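Long-range contacts in ssDNA binding protein (Pyrococcus furiosus, PDB 4PSM), which binds single-stranded DNA, probably holding it in a system of tunnels formed between its subunits: residues A[21-26]-A[34-39]; A[54-59]-A[84-89]; A[3-8]-A[64-69]; A[28-33]-A[68-73]. All blocks are in the same frame, centred on the assembly; numbering follows the deposited sequence.

Contact 1 is the buried one, where helices 15-26 and 33-53 meet through apolar side chains. Contact 3 is partly buried and joins strands 4-11 and 61-71; it touches contact 1, Leu5 packing against Leu23 and Phe68 against Ile26, but it is built mainly on backbone hydrogen bonds. Contacts 2 and 4 are surface contacts, each setting a loop against the end of a strand, their centres about 30 Å apart. Contact 4 shares Phe68 and Asn69 with contact 3 and rests on small apolar touches, whereas contact 2, beside strand 74-87, mixes lysine chains and charges with modest packing. Contacts 1 and 4 also touch the second subunit.

Contact 1. Residues A[21-26]-A[34-39]; sequences RVLFAI and EEVVKA
All three guanidinium nitrogens of Arg21 are hydrogen-bonded, making it the best-held polar group: NH1 forms a salt bridge with Glu106 OE2, and NE bonds to the backbone oxygen of Glu140 of the second subunit. On the other helix Glu35 OE2 accepts from Ile75 N. Between the helices the side chains that meet are all apolar. The helices run roughly antiparallel, at 144°, with their axes 9.7 Å apart. Val36 points CG1 at the ring of Phe24 almost along its normal, 3.3 Å from the centroid, so the methyl touches all six carbons in a CH-pi contact. That branch is anti to the backbone N (chi1 169°), and valine suits the place because it offers a compact methyl that can sit over a ring. Val37 CG2 lies instead at the ring edge, 3.9 Å from CZ. Leu23 slides past Val36, with CG 4.0 Å from Val36 CG1; its CD2 rests on Val36 O and reaches Ala39 CB at 4.2 Å. An alanine in place of Phe24 would remove the platform under Val36 and would probably loosen both the helix pair and the packing on Leu146 of the second subunit. With no polar bond between the two segments, their fit probably depends on shape and dispersion.

Contact 2. Residues A[54-59]-A[84-89]; sequences MGVKKE and IETYKK
Lys89 runs extended past Glu59, over its carbonyl oxygen and CB. Its CB lies 4.0 Å from Glu59 O; CG, anti to the backbone N (chi1 176°), carries the chain onward; CD rests 3.9 Å from Glu59 CB; and NZ ends 6.3 Å from Glu59 OE1, not in contact. The glutamate is turned elsewhere, bent at chi2 (68°), so that its OE2 receives Lys58 NZ at 2.7 Å in a salt bridge directed nearly along the C-O axis. Lys88, folded at chi2 and chi3, brings NZ to 3.0 Å from Gly55 O, at an angle too poor for a hydrogen bond; its true partner is Asp60, through a salt bridge. Gly55, with positive phi (66°), ends the preceding helix in a Schellman motif, a shape glycine adopts easily. Met54, a selenomethionine, sets SE 4.3 Å from Ile84 CG2. Val56 and Thr86 slide past each other, methyl CG2 lying 4.1 Å from hydroxyl oxygen OG1. The loop between helix 33-53 and strand 61-71 thus lies against the end of strand 74-87, just ahead of the long helix 93-141. Here Lys89 contributes methylene packing and Lys88 the ion pair, its ammonium likely to stay protonated beside Asp60.

Contact 3. Residues A[3-8]-A[64-69]; sequences PKLMTG and ISVDFN
Leu5 and Val66 form the apolar centre, crossing obliquely with Leu5 CB 3.8 Å from Val66 CG1. The ring of Phe68 extends this patch: its CE2 approaches Leu5 CB, and Pro3 CB lies over one face, offset toward the rim. Strand 61-71 is the middle strand of a three-stranded antiparallel sheet, with 4-11 along one edge; helices 15-26 and 33-53 pack on the Leu5/Val66 face, Leu23 on Leu5 and Leu43 on Val66, so bulky aliphatic residues suit it. Leu5 and Val66 are also a hydrogen-bonded antiparallel pair. Leu5 N gives an almost straight bond (171°) to Val66 O at 2.7 Å, approaching from above the carbonyl plane, while Val66 N reaches Leu5 O at 2.9 Å within the plane. Lys4 with Asp67 and Met6 with Ser65 are the flanking non-hydrogen-bonded pairs, their side chains on the other face. There Lys4 lays its methylenes across the Asp67 carboxylate, but NZ stays 4.2 Å from Asp67 OD1, beyond a salt bridge.

At one end Phe68 N bonds weakly to Pro3 O. At the other Thr7 N binds Ile64 O at 3.0 Å, and Thr7 OG1, placed between the backbone N and the carbonyl carbon (chi1 59°), is gripped twice: it accepts from Ile64 N at 2.8 Å and donates to a lone pair of Gly8 O. A water joins Gly8 N to Ile64 O. A valine in place of Thr7 would lose both hydroxyl bonds and would probably leave Ile64 N without its acceptor here. The threonine hydroxyl thus carries the ladder on, Thr7 O being taken by Lys18.

Contact 4. Residues A[28-33]-A[68-73]; sequences RGKVFP and FNIEDG
Apolar touches carry this contact, and Ile70 is their hub. Its two branches divide the work. CG2, anti to the backbone N, meets Val31 CG2 at 3.8 Å, the two side chains crossing obliquely. CD1, at the far end of the other branch, lies 3.7 Å from Lys30 CB and 3.9 Å from Lys30 CD, where the extended lysine chain passes at about a right angle. Lysine suits this exposed position because its methylenes can cover an isoleucine while the amino group travels on beyond them. Thr27 also touches Ile70, and Val31 reaches back to Val36, so the loop is tied to the helix pair behind it.

Contacts with the backbone form a second group. Val31 CG2 rests 3.6 Å from Gly73 O, a van der Waals touch of a methyl on a carbonyl oxygen. Lys30 O lies 4.3 Å from Gly73 CA.

Polar bonding lies outside the pair: Arg28 binds Glu140 and Gln139 of the second subunit. Backbone shape makes up the rest. Phe32 stands at the N-cap of helix 33-53, and Pro33 suits the first turn, where its missing N-H costs no helical bond. Asp72 and Gly73 both have positive phi (58° and 63°), which makes glycine well suited to its place, as in a type I' turn, the tight reversal common in two-residue beta-hairpins. Here that hairpin, linking strands 61-71 and 74-87, packs its end against the loop joining two antiparallel helices.

Contact 1. Residues A[21-26]-A[34-39]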
loop_
_atom_site.group_PDB
_atom_site.type_symbol
_atom_site.label_atom_id
_atom_site.label_comp_id
_atom_site.label_asym_id
_atom_site.label_seq_id
_atom_site.Cartn_x
_atom_site.Cartn_y
_atom_site.Cartn_z
ATOM N N ARG A 21 15.240 9.349 23.070
ATOM C CA ARG A 21 14.891 9.983 21.807
ATOM C C ARG A 21 16.075 10.697 21.184
ATOM O O ARG A 21 16.359 10.526 19.997
ATOM C CB ARG A 21 13.703 10.917 21.983
ATOM C CG ARG A 21 12.413 10.166 22.235
ATOM C CD ARG A 21 11.326 11.075 22.741
ATOM N NE ARG A 21 11.213 12.288 21.945
ATOM C CZ ARG A 21 10.410 13.292 22.266
ATOM N NH1 ARG A 21 9.672 13.199 23.361
ATOM N NH2 ARG A 21 10.343 14.376 21.501
ATOM N N VAL A 22 16.777 11.481 21.997
ATOM C CA VAL A 22 17.933 12.231 21.526
ATOM C C VAL A 22 19.027 11.272 21.086
ATOM O O VAL A 22 19.656 11.458 20.045
ATOM C CB VAL A 22 18.468 13.163 22.622
ATOM C CG1 VAL A 22 19.675 13.962 22.114
ATOM C CG2 VAL A 22 17.364 14.090 23.073
ATOM N N LEU A 23 19.248 10.244 21.895
ATOM C CA LEU A 23 20.226 9.217 21.578
ATOM C C LEU A 23 19.941 8.538 20.220
ATOM O O LEU A 23 20.845 8.380 19.395
ATOM C CB LEU A 23 20.286 8.196 22.711
ATOM C CG LEU A 23 21.473 7.235 22.699
ATOM C CD1 LEU A 23 22.771 8.000 22.500
ATOM C CD2 LEU A 23 21.509 6.435 23.982
ATOM N N PHE A 24 18.689 8.155 19.981
ATOM C CA PHE A 24 18.321 7.574 18.685
ATOM C C PHE A 24 18.655 8.505 17.529
ATOM O O PHE A 24 19.142 8.067 16.487
ATOM C CB PHE A 24 16.833 7.232 18.619
ATOM C CG PHE A 24 16.511 5.852 19.072
ATOM C CD1 PHE A 24 16.908 4.754 18.321
ATOM C CD2 PHE A 24 15.796 5.642 20.235
ATOM C CE1 PHE A 24 16.619 3.475 18.739
ATOM C CE2 PHE A 24 15.492 4.348 20.655
ATOM C CZ PHE A 24 15.906 3.269 19.904
ATOM N N ALA A 25 18.387 9.792 17.720
ATOM C CA ALA A 25 18.563 10.767 16.654
ATOM C C ALA A 25 20.033 11.002 16.300
ATOM O O ALA A 25 20.382 11.123 15.126
ATOM C CB ALA A 25 17.876 12.074 17.017
ATOM N N ILE A 26 20.895 11.048 17.313
ATOM C CA ILE A 26 22.298 11.385 17.085
ATOM C C ILE A 26 23.188 10.184 16.746
ATOM O O ILE A 26 24.277 10.353 16.202
ATOM C CB ILE A 26 22.897 12.184 18.268
ATOM C CG1 ILE A 26 23.004 11.312 19.522
ATOM C CG2 ILE A 26 22.066 13.440 18.543
ATOM C CD1 ILE A 26 23.365 12.099 20.778
ATOM N N GLU A 34 18.783 -1.716 19.237
ATOM C CA GLU A 34 18.884 -2.458 20.490
ATOM C C GLU A 34 20.011 -1.916 21.363
ATOM O O GLU A 34 19.925 -1.944 22.587
ATOM C CB GLU A 34 19.070 -3.961 20.242
ATOM C CG GLU A 34 19.581 -4.311 18.852
ATOM C CD GLU A 34 18.485 -4.285 17.797
ATOM O OE1 GLU A 34 18.778 -3.892 16.648
ATOM O OE2 GLU A 34 17.335 -4.664 18.118
ATOM N N GLU A 35 21.073 -1.425 20.736
ATOM C CA GLU A 35 22.178 -0.834 21.489
ATOM C C GLU A 35 21.768 0.502 22.100
ATOM O O GLU A 35 22.095 0.788 23.248
ATOM C CB GLU A 35 23.424 -0.656 20.606
ATOM C CG GLU A 35 24.542 0.155 21.242
ATOM C CD GLU A 35 25.116 -0.497 22.491
ATOM O OE1 GLU A 35 24.909 -1.712 22.681
ATOM O OE2 GLU A 35 25.777 0.207 23.284
ATOM N N VAL A 36 21.054 1.312 21.320
ATOM C CA VAL A 36 20.530 2.580 21.796
ATOM C C VAL A 36 19.634 2.352 23.005
ATOM O O VAL A 36 19.764 3.023 24.032
ATOM C CB VAL A 36 19.730 3.301 20.701
ATOM C CG1 VAL A 36 18.965 4.483 21.283
ATOM C CG2 VAL A 36 20.651 3.755 19.584
ATOM N N VAL A 37 18.726 1.394 22.883
ATOM C CA VAL A 37 17.819 1.078 23.976
ATOM C C VAL A 37 18.609 0.647 25.201
ATOM O O VAL A 37 18.303 1.034 26.326
ATOM C CB VAL A 37 16.825 -0.028 23.580
ATOM C CG1 VAL A 37 16.177 -0.646 24.815
ATOM C CG2 VAL A 37 15.773 0.528 22.641
ATOM N N LYS A 38 19.638 -0.152 24.964
ATOM C CA LYS A 38 20.451 -0.703 26.033
ATOM C C LYS A 38 21.286 0.400 26.695
ATOM O O LYS A 38 21.343 0.500 27.914
ATOM C CB LYS A 38 21.338 -1.821 25.475
ATOM C CG LYS A 38 22.074 -2.650 26.509
ATOM C CD LYS A 38 23.388 -2.008 26.919
ATOM C CE LYS A 38 24.460 -3.065 27.148
ATOM N NZ LYS A 38 23.974 -4.167 28.022
ATOM N N ALA A 39 21.924 1.237 25.886
ATOM C CA ALA A 39 22.758 2.315 26.401
ATOM C C ALA A 39 21.935 3.341 27.183
ATOM O O ALA A 39 22.333 3.791 28.252
ATOM C CB ALA A 39 23.522 3.002 25.266
#

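Contact 2. Residues A[54-59]-A[84-89]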
loop_
_atom_site.group_PDB
_atom_site.type_symbol
_atom_site.label_atom_id
_atom_site.label_comp_id
_atom_site.label_asym_id
_atom_site.label_seq_id
_atom_site.Cartn_x
_atom_site.Cartn_y
_atom_site.Cartn_z
HETATM N N MSE A 54 19.192 13.964 44.597
HETATM C CA MSE A 54 19.138 15.418 44.506
HETATM C C MSE A 54 17.807 15.995 44.970
HETATM O O MSE A 54 17.612 17.207 44.939
HETATM C CB MSE A 54 19.409 15.864 43.075
HETATM C CG MSE A 54 20.867 15.875 42.695
HETATM SE SE MSE A 54 21.070 15.956 40.762
HETATM C CE MSE A 54 22.970 16.397 40.663
ATOM N N GLY A 55 16.896 15.133 45.401
ATOM C CA GLY A 55 15.585 15.583 45.836
ATOM C C GLY A 55 14.763 16.179 44.703
ATOM O O GLY A 55 13.914 17.048 44.920
ATOM N N VAL A 56 15.006 15.713 43.482
ATOM C CA VAL A 56 14.252 16.199 42.331
ATOM C C VAL A 56 12.875 15.554 42.257
ATOM O O VAL A 56 12.743 14.335 42.332
ATOM C CB VAL A 56 15.001 15.965 41.016
ATOM C CG1 VAL A 56 14.182 16.482 39.857
ATOM C CG2 VAL A 56 16.350 16.657 41.052
ATOM N N LYS A 57 11.848 16.387 42.155
ATOM C CA LYS A 57 10.480 15.915 41.968
ATOM C C LYS A 57 10.198 15.770 40.474
ATOM O O LYS A 57 10.964 16.253 39.640
ATOM C CB LYS A 57 9.502 16.911 42.585
ATOM C CG LYS A 57 9.735 17.181 44.063
ATOM C CD LYS A 57 8.907 16.250 44.934
ATOM C CE LYS A 57 7.418 16.493 44.731
ATOM N NZ LYS A 57 6.578 15.541 45.509
ATOM N N LYS A 58 9.099 15.118 40.116
ATOM C CA LYS A 58 8.815 14.941 38.693
ATOM C C LYS A 58 8.244 16.212 38.056
ATOM O O LYS A 58 8.191 16.324 36.834
ATOM C CB LYS A 58 7.925 13.717 38.432
ATOM C CG LYS A 58 6.630 13.685 39.209
ATOM C CD LYS A 58 5.680 12.649 38.620
ATOM C CE LYS A 58 4.473 12.398 39.520
ATOM N NZ LYS A 58 3.730 13.644 39.854
ATOM N N GLU A 59 7.836 17.164 38.898
ATOM C CA GLU A 59 7.349 18.474 38.449
ATOM C C GLU A 59 8.509 19.405 38.116
ATOM O O GLU A 59 8.357 20.366 37.368
ATOM C CB GLU A 59 6.474 19.144 39.521
ATOM C CG GLU A 59 5.159 18.435 39.810
ATOM C CD GLU A 59 5.350 17.093 40.492
ATOM O OE1 GLU A 59 5.969 17.054 41.579
ATOM O OE2 GLU A 59 4.886 16.076 39.937
ATOM N N ILE A 84 23.692 17.274 35.308
ATOM C CA ILE A 84 22.260 17.369 35.512
ATOM C C ILE A 84 21.917 18.726 36.127
ATOM O O ILE A 84 22.023 18.912 37.338
ATOM C CB ILE A 84 21.739 16.256 36.438
ATOM C CG1 ILE A 84 22.163 14.881 35.927
ATOM C CG2 ILE A 84 20.225 16.339 36.567
ATOM C CD1 ILE A 84 21.698 13.743 36.805
ATOM N N GLU A 85 21.528 19.674 35.283
ATOM C CA GLU A 85 21.004 20.945 35.751
ATOM C C GLU A 85 19.563 20.753 36.186
ATOM O O GLU A 85 18.772 20.122 35.489
ATOM C CB GLU A 85 21.088 21.993 34.649
ATOM C CG GLU A 85 22.505 22.258 34.165
ATOM C CD GLU A 85 22.546 23.183 32.965
ATOM O OE1 GLU A 85 21.464 23.572 32.479
ATOM O OE2 GLU A 85 23.657 23.520 32.505
ATOM N N THR A 86 19.225 21.292 37.348
ATOM C CA THR A 86 17.880 21.135 37.887
ATOM C C THR A 86 17.187 22.484 38.051
ATOM O O THR A 86 17.832 23.498 38.283
ATOM C CB THR A 86 17.898 20.384 39.229
ATOM O OG1 THR A 86 16.645 20.568 39.896
ATOM C CG2 THR A 86 19.017 20.909 40.115
ATOM N N TYR A 87 15.870 22.488 37.918
ATOM C CA TYR A 87 15.098 23.714 38.048
ATOM C C TYR A 87 13.812 23.434 38.803
ATOM O O TYR A 87 12.889 22.840 38.255
ATOM C CB TYR A 87 14.797 24.296 36.672
ATOM C CG TYR A 87 16.045 24.538 35.863
ATOM C CD1 TYR A 87 16.693 25.762 35.903
ATOM C CD2 TYR A 87 16.589 23.532 35.074
ATOM C CE1 TYR A 87 17.843 25.984 35.169
ATOM C CE2 TYR A 87 17.742 23.746 34.339
ATOM C CZ TYR A 87 18.362 24.977 34.394
ATOM O OH TYR A 87 19.506 25.205 33.671
ATOM N N LYS A 88 13.765 23.859 40.063
ATOM C CA LYS A 88 12.626 23.573 40.924
ATOM C C LYS A 88 11.382 24.297 40.440
ATOM O O LYS A 88 11.437 25.477 40.099
ATOM C CB LYS A 88 12.937 23.962 42.363
ATOM C CG LYS A 88 14.259 23.411 42.864
ATOM C CD LYS A 88 14.245 21.892 42.921
ATOM C CE LYS A 88 13.148 21.380 43.844
ATOM N NZ LYS A 88 13.267 19.910 44.136
ATOM N N LYS A 89 10.266 23.575 40.394
ATOM C CA LYS A 89 8.999 24.142 39.954
ATOM C C LYS A 89 8.699 25.469 40.658
ATOM O O LYS A 89 8.318 26.449 40.020
ATOM C CB LYS A 89 7.861 23.149 40.203
ATOM C CG LYS A 89 6.481 23.698 39.853
ATOM C CD LYS A 89 5.377 22.811 40.392
ATOM C CE LYS A 89 4.006 23.380 40.069
ATOM N NZ LYS A 89 2.905 22.505 40.567
#

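Contact 3. Residues A[3-8]-A[64-69]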
loop_
_atom_site.group_PDB
_atom_site.type_symbol
_atom_site.label_atom_id
_atom_site.label_comp_id
_atom_site.label_asym_id
_atom_site.label_seq_id
_atom_site.Cartn_x
_atom_site.Cartn_y
_atom_site.Cartn_z
ATOM N N PRO A 3 31.227 14.113 20.681
ATOM C CA PRO A 3 29.827 13.673 20.654
ATOM C C PRO A 3 29.169 13.922 21.997
ATOM O O PRO A 3 29.605 13.368 23.006
ATOM C CB PRO A 3 29.931 12.159 20.416
ATOM C CG PRO A 3 31.380 11.894 20.083
ATOM C CD PRO A 3 32.155 12.975 20.752
ATOM N N LYS A 4 28.132 14.747 22.017
ATOM C CA LYS A 4 27.474 15.062 23.275
ATOM C C LYS A 4 25.973 14.874 23.179
ATOM O O LYS A 4 25.344 15.257 22.193
ATOM C CB LYS A 4 27.797 16.490 23.705
ATOM C CG LYS A 4 27.633 16.754 25.193
ATOM C CD LYS A 4 28.306 18.067 25.558
ATOM C CE LYS A 4 29.727 18.096 25.009
ATOM N NZ LYS A 4 30.249 19.474 24.824
ATOM N N LEU A 5 25.401 14.269 24.212
ATOM C CA LEU A 5 23.959 14.117 24.299
ATOM C C LEU A 5 23.401 15.238 25.165
ATOM O O LEU A 5 23.883 15.485 26.266
ATOM C CB LEU A 5 23.614 12.743 24.852
ATOM C CG LEU A 5 22.306 12.298 25.518
ATOM C CD1 LEU A 5 21.350 13.371 26.047
ATOM C CD2 LEU A 5 21.613 11.140 24.835
HETATM N N MSE A 6 22.392 15.927 24.649
HETATM C CA MSE A 6 21.766 17.017 25.374
HETATM C C MSE A 6 20.262 16.945 25.235
HETATM O O MSE A 6 19.732 16.851 24.128
HETATM C CB MSE A 6 22.262 18.356 24.854
HETATM C CG MSE A 6 23.766 18.512 24.886
HETATM SE SE MSE A 6 24.291 20.253 24.188
HETATM C CE MSE A 6 23.392 20.178 22.466
ATOM N N THR A 7 19.574 16.991 26.368
ATOM C CA THR A 7 18.125 16.915 26.372
ATOM C C THR A 7 17.477 18.277 26.135
ATOM O O THR A 7 16.368 18.360 25.606
ATOM C CB THR A 7 17.598 16.344 27.701
ATOM O OG1 THR A 7 18.038 17.170 28.781
ATOM C CG2 THR A 7 18.087 14.921 27.918
ATOM N N GLY A 8 18.174 19.342 26.518
ATOM C CA GLY A 8 17.549 20.648 26.615
ATOM C C GLY A 8 16.609 20.564 27.795
ATOM O O GLY A 8 16.672 19.602 28.571
ATOM N N ILE A 64 19.877 17.631 30.866
ATOM C CA ILE A 64 20.874 16.576 30.959
ATOM C C ILE A 64 21.865 16.647 29.805
ATOM O O ILE A 64 21.487 16.779 28.641
ATOM C CB ILE A 64 20.217 15.181 31.006
ATOM C CG1 ILE A 64 19.370 15.050 32.274
ATOM C CG2 ILE A 64 21.281 14.085 30.928
ATOM C CD1 ILE A 64 18.614 13.754 32.382
ATOM N N SER A 65 23.139 16.567 30.149
ATOM C CA SER A 65 24.207 16.557 29.170
ATOM C C SER A 65 25.152 15.413 29.505
ATOM O O SER A 65 25.381 15.091 30.668
ATOM C CB SER A 65 24.965 17.883 29.186
ATOM O OG SER A 65 24.074 18.982 29.132
ATOM N N VAL A 66 25.700 14.789 28.480
ATOM C CA VAL A 66 26.652 13.720 28.701
ATOM C C VAL A 66 27.374 13.401 27.408
ATOM O O VAL A 66 26.754 13.238 26.357
ATOM C CB VAL A 66 25.974 12.452 29.266
ATOM C CG1 VAL A 66 25.010 11.866 28.251
ATOM C CG2 VAL A 66 27.025 11.426 29.678
ATOM N N ASP A 67 28.695 13.350 27.491
ATOM C CA ASP A 67 29.506 12.935 26.365
ATOM C C ASP A 67 29.578 11.421 26.354
ATOM O O ASP A 67 29.477 10.767 27.401
ATOM C CB ASP A 67 30.906 13.543 26.444
ATOM C CG ASP A 67 30.916 15.019 26.102
ATOM O OD1 ASP A 67 31.161 15.354 24.925
ATOM O OD2 ASP A 67 30.674 15.841 27.009
ATOM N N PHE A 68 29.722 10.867 25.158
ATOM C CA PHE A 68 29.811 9.429 24.989
ATOM C C PHE A 68 30.588 9.154 23.718
ATOM O O PHE A 68 30.782 10.042 22.887
ATOM C CB PHE A 68 28.415 8.813 24.895
ATOM C CG PHE A 68 27.689 9.161 23.624
ATOM C CD1 PHE A 68 27.680 8.284 22.551
ATOM C CD2 PHE A 68 27.027 10.374 23.498
ATOM C CE1 PHE A 68 27.019 8.604 21.376
ATOM C CE2 PHE A 68 26.365 10.701 22.326
ATOM C CZ PHE A 68 26.360 9.811 21.264
ATOM N N ASN A 69 31.046 7.923 23.573
ATOM C CA ASN A 69 31.736 7.538 22.363
ATOM C C ASN A 69 31.135 6.275 21.786
ATOM O O ASN A 69 30.603 5.435 22.518
ATOM C CB ASN A 69 33.224 7.347 22.631
ATOM C CG ASN A 69 34.078 8.289 21.820
ATOM O OD1 ASN A 69 34.386 8.022 20.656
ATOM N ND2 ASN A 69 34.470 9.403 22.427
HETATM O O HOH W 1 20.623 19.606 27.922
#

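Contact 4. Residues A[28-33]-A[68-73]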
loop_
_atom_site.group_PDB
_atom_site.type_symbol
_atom_site.label_atom_id
_atom_site.label_comp_id
_atom_site.label_asym_id
_atom_site.label_seq_id
_atom_site.Cartn_x
_atom_site.Cartn_y
_atom_site.Cartn_z
ATOM N N ARG A 28 21.930 7.753 14.865
ATOM C CA ARG A 28 21.280 7.262 13.656
ATOM C C ARG A 28 22.289 6.726 12.642
ATOM O O ARG A 28 23.217 7.429 12.237
ATOM C CB ARG A 28 20.438 8.386 13.047
ATOM C CG ARG A 28 19.666 8.045 11.787
ATOM C CD ARG A 28 18.693 6.905 11.972
ATOM N NE ARG A 28 17.721 7.081 13.003
ATOM C CZ ARG A 28 17.150 6.179 13.795
ATOM N NH1 ARG A 28 16.253 6.654 14.629
ATOM N NH2 ARG A 28 17.433 4.879 13.803
ATOM N N GLY A 29 22.116 5.467 12.251
ATOM C CA GLY A 29 22.976 4.862 11.254
ATOM C C GLY A 29 24.281 4.344 11.824
ATOM O O GLY A 29 24.885 3.414 11.285
ATOM N N LYS A 30 24.719 4.950 12.922
ATOM C CA LYS A 30 25.979 4.572 13.550
ATOM C C LYS A 30 25.817 3.379 14.497
ATOM O O LYS A 30 26.795 2.744 14.877
ATOM C CB LYS A 30 26.574 5.763 14.308
ATOM C CG LYS A 30 26.827 6.997 13.457
ATOM C CD LYS A 30 27.413 8.121 14.294
ATOM C CE LYS A 30 27.715 9.349 13.449
ATOM N NZ LYS A 30 28.332 10.438 14.259
ATOM N N VAL A 31 24.582 3.067 14.869
ATOM C CA VAL A 31 24.345 2.057 15.894
ATOM C C VAL A 31 23.000 1.349 15.709
ATOM O O VAL A 31 22.030 1.943 15.236
ATOM C CB VAL A 31 24.399 2.703 17.312
ATOM C CG1 VAL A 31 23.584 1.908 18.309
ATOM C CG2 VAL A 31 25.835 2.830 17.795
ATOM N N PHE A 32 22.952 0.075 16.085
ATOM C CA PHE A 32 21.706 -0.683 16.068
ATOM C C PHE A 32 20.782 -0.241 17.197
ATOM O O PHE A 32 21.234 0.029 18.307
ATOM C CB PHE A 32 21.991 -2.183 16.174
ATOM C CG PHE A 32 22.617 -2.769 14.940
ATOM C CD1 PHE A 32 22.237 -2.331 13.680
ATOM C CD2 PHE A 32 23.590 -3.753 15.039
ATOM C CE1 PHE A 32 22.811 -2.863 12.544
ATOM C CE2 PHE A 32 24.171 -4.290 13.905
ATOM C CZ PHE A 32 23.780 -3.844 12.657
ATOM N N PRO A 33 19.476 -0.176 16.915
ATOM C CA PRO A 33 18.471 0.288 17.879
ATOM C C PRO A 33 18.593 -0.398 19.235
ATOM O O PRO A 33 18.514 0.273 20.265
ATOM C CB PRO A 33 17.147 -0.088 17.208
ATOM C CG PRO A 33 17.455 -0.040 15.754
ATOM C CD PRO A 33 18.877 -0.535 15.617
ATOM N N PHE A 68 29.722 10.867 25.158
ATOM C CA PHE A 68 29.811 9.429 24.989
ATOM C C PHE A 68 30.588 9.154 23.718
ATOM O O PHE A 68 30.782 10.042 22.887
ATOM C CB PHE A 68 28.415 8.813 24.895
ATOM C CG PHE A 68 27.689 9.161 23.624
ATOM C CD1 PHE A 68 27.680 8.284 22.551
ATOM C CD2 PHE A 68 27.027 10.374 23.498
ATOM C CE1 PHE A 68 27.019 8.604 21.376
ATOM C CE2 PHE A 68 26.365 10.701 22.326
ATOM C CZ PHE A 68 26.360 9.811 21.264
ATOM N N ASN A 69 31.046 7.923 23.573
ATOM C CA ASN A 69 31.736 7.538 22.363
ATOM C C ASN A 69 31.135 6.275 21.786
ATOM O O ASN A 69 30.603 5.435 22.518
ATOM C CB ASN A 69 33.224 7.347 22.631
ATOM C CG ASN A 69 34.078 8.289 21.820
ATOM O OD1 ASN A 69 34.386 8.022 20.656
ATOM N ND2 ASN A 69 34.470 9.403 22.427
ATOM N N ILE A 70 31.203 6.159 20.468
ATOM C CA ILE A 70 30.773 4.945 19.801
ATOM C C ILE A 70 32.017 4.142 19.453
ATOM O O ILE A 70 32.870 4.587 18.690
ATOM C CB ILE A 70 29.934 5.257 18.551
ATOM C CG1 ILE A 70 28.741 6.143 18.930
ATOM C CG2 ILE A 70 29.471 3.970 17.880
ATOM C CD1 ILE A 70 27.809 6.452 17.780
ATOM N N GLU A 71 32.138 2.967 20.056
ATOM C CA GLU A 71 33.280 2.109 19.805
ATOM C C GLU A 71 32.796 0.711 19.460
ATOM O O GLU A 71 32.149 0.056 20.278
ATOM C CB GLU A 71 34.198 2.075 21.025
ATOM C CG GLU A 71 35.491 1.305 20.808
ATOM C CD GLU A 71 36.408 1.348 22.015
ATOM O OE1 GLU A 71 35.923 1.678 23.120
ATOM O OE2 GLU A 71 37.613 1.054 21.860
ATOM N N ASP A 72 33.097 0.269 18.243
ATOM C CA ASP A 72 32.653 -1.035 17.772
ATOM C C ASP A 72 31.136 -1.100 17.837
ATOM O O ASP A 72 30.565 -2.080 18.310
ATOM C CB ASP A 72 33.268 -2.146 18.623
ATOM C CG ASP A 72 34.769 -1.995 18.781
ATOM O OD1 ASP A 72 35.459 -1.770 17.766
ATOM O OD2 ASP A 72 35.256 -2.092 19.925
ATOM N N GLY A 73 30.492 -0.028 17.384
ATOM C CA GLY A 73 29.043 0.040 17.344
ATOM C C GLY A 73 28.396 -0.029 18.714
ATOM O O GLY A 73 27.213 -0.338 18.833
#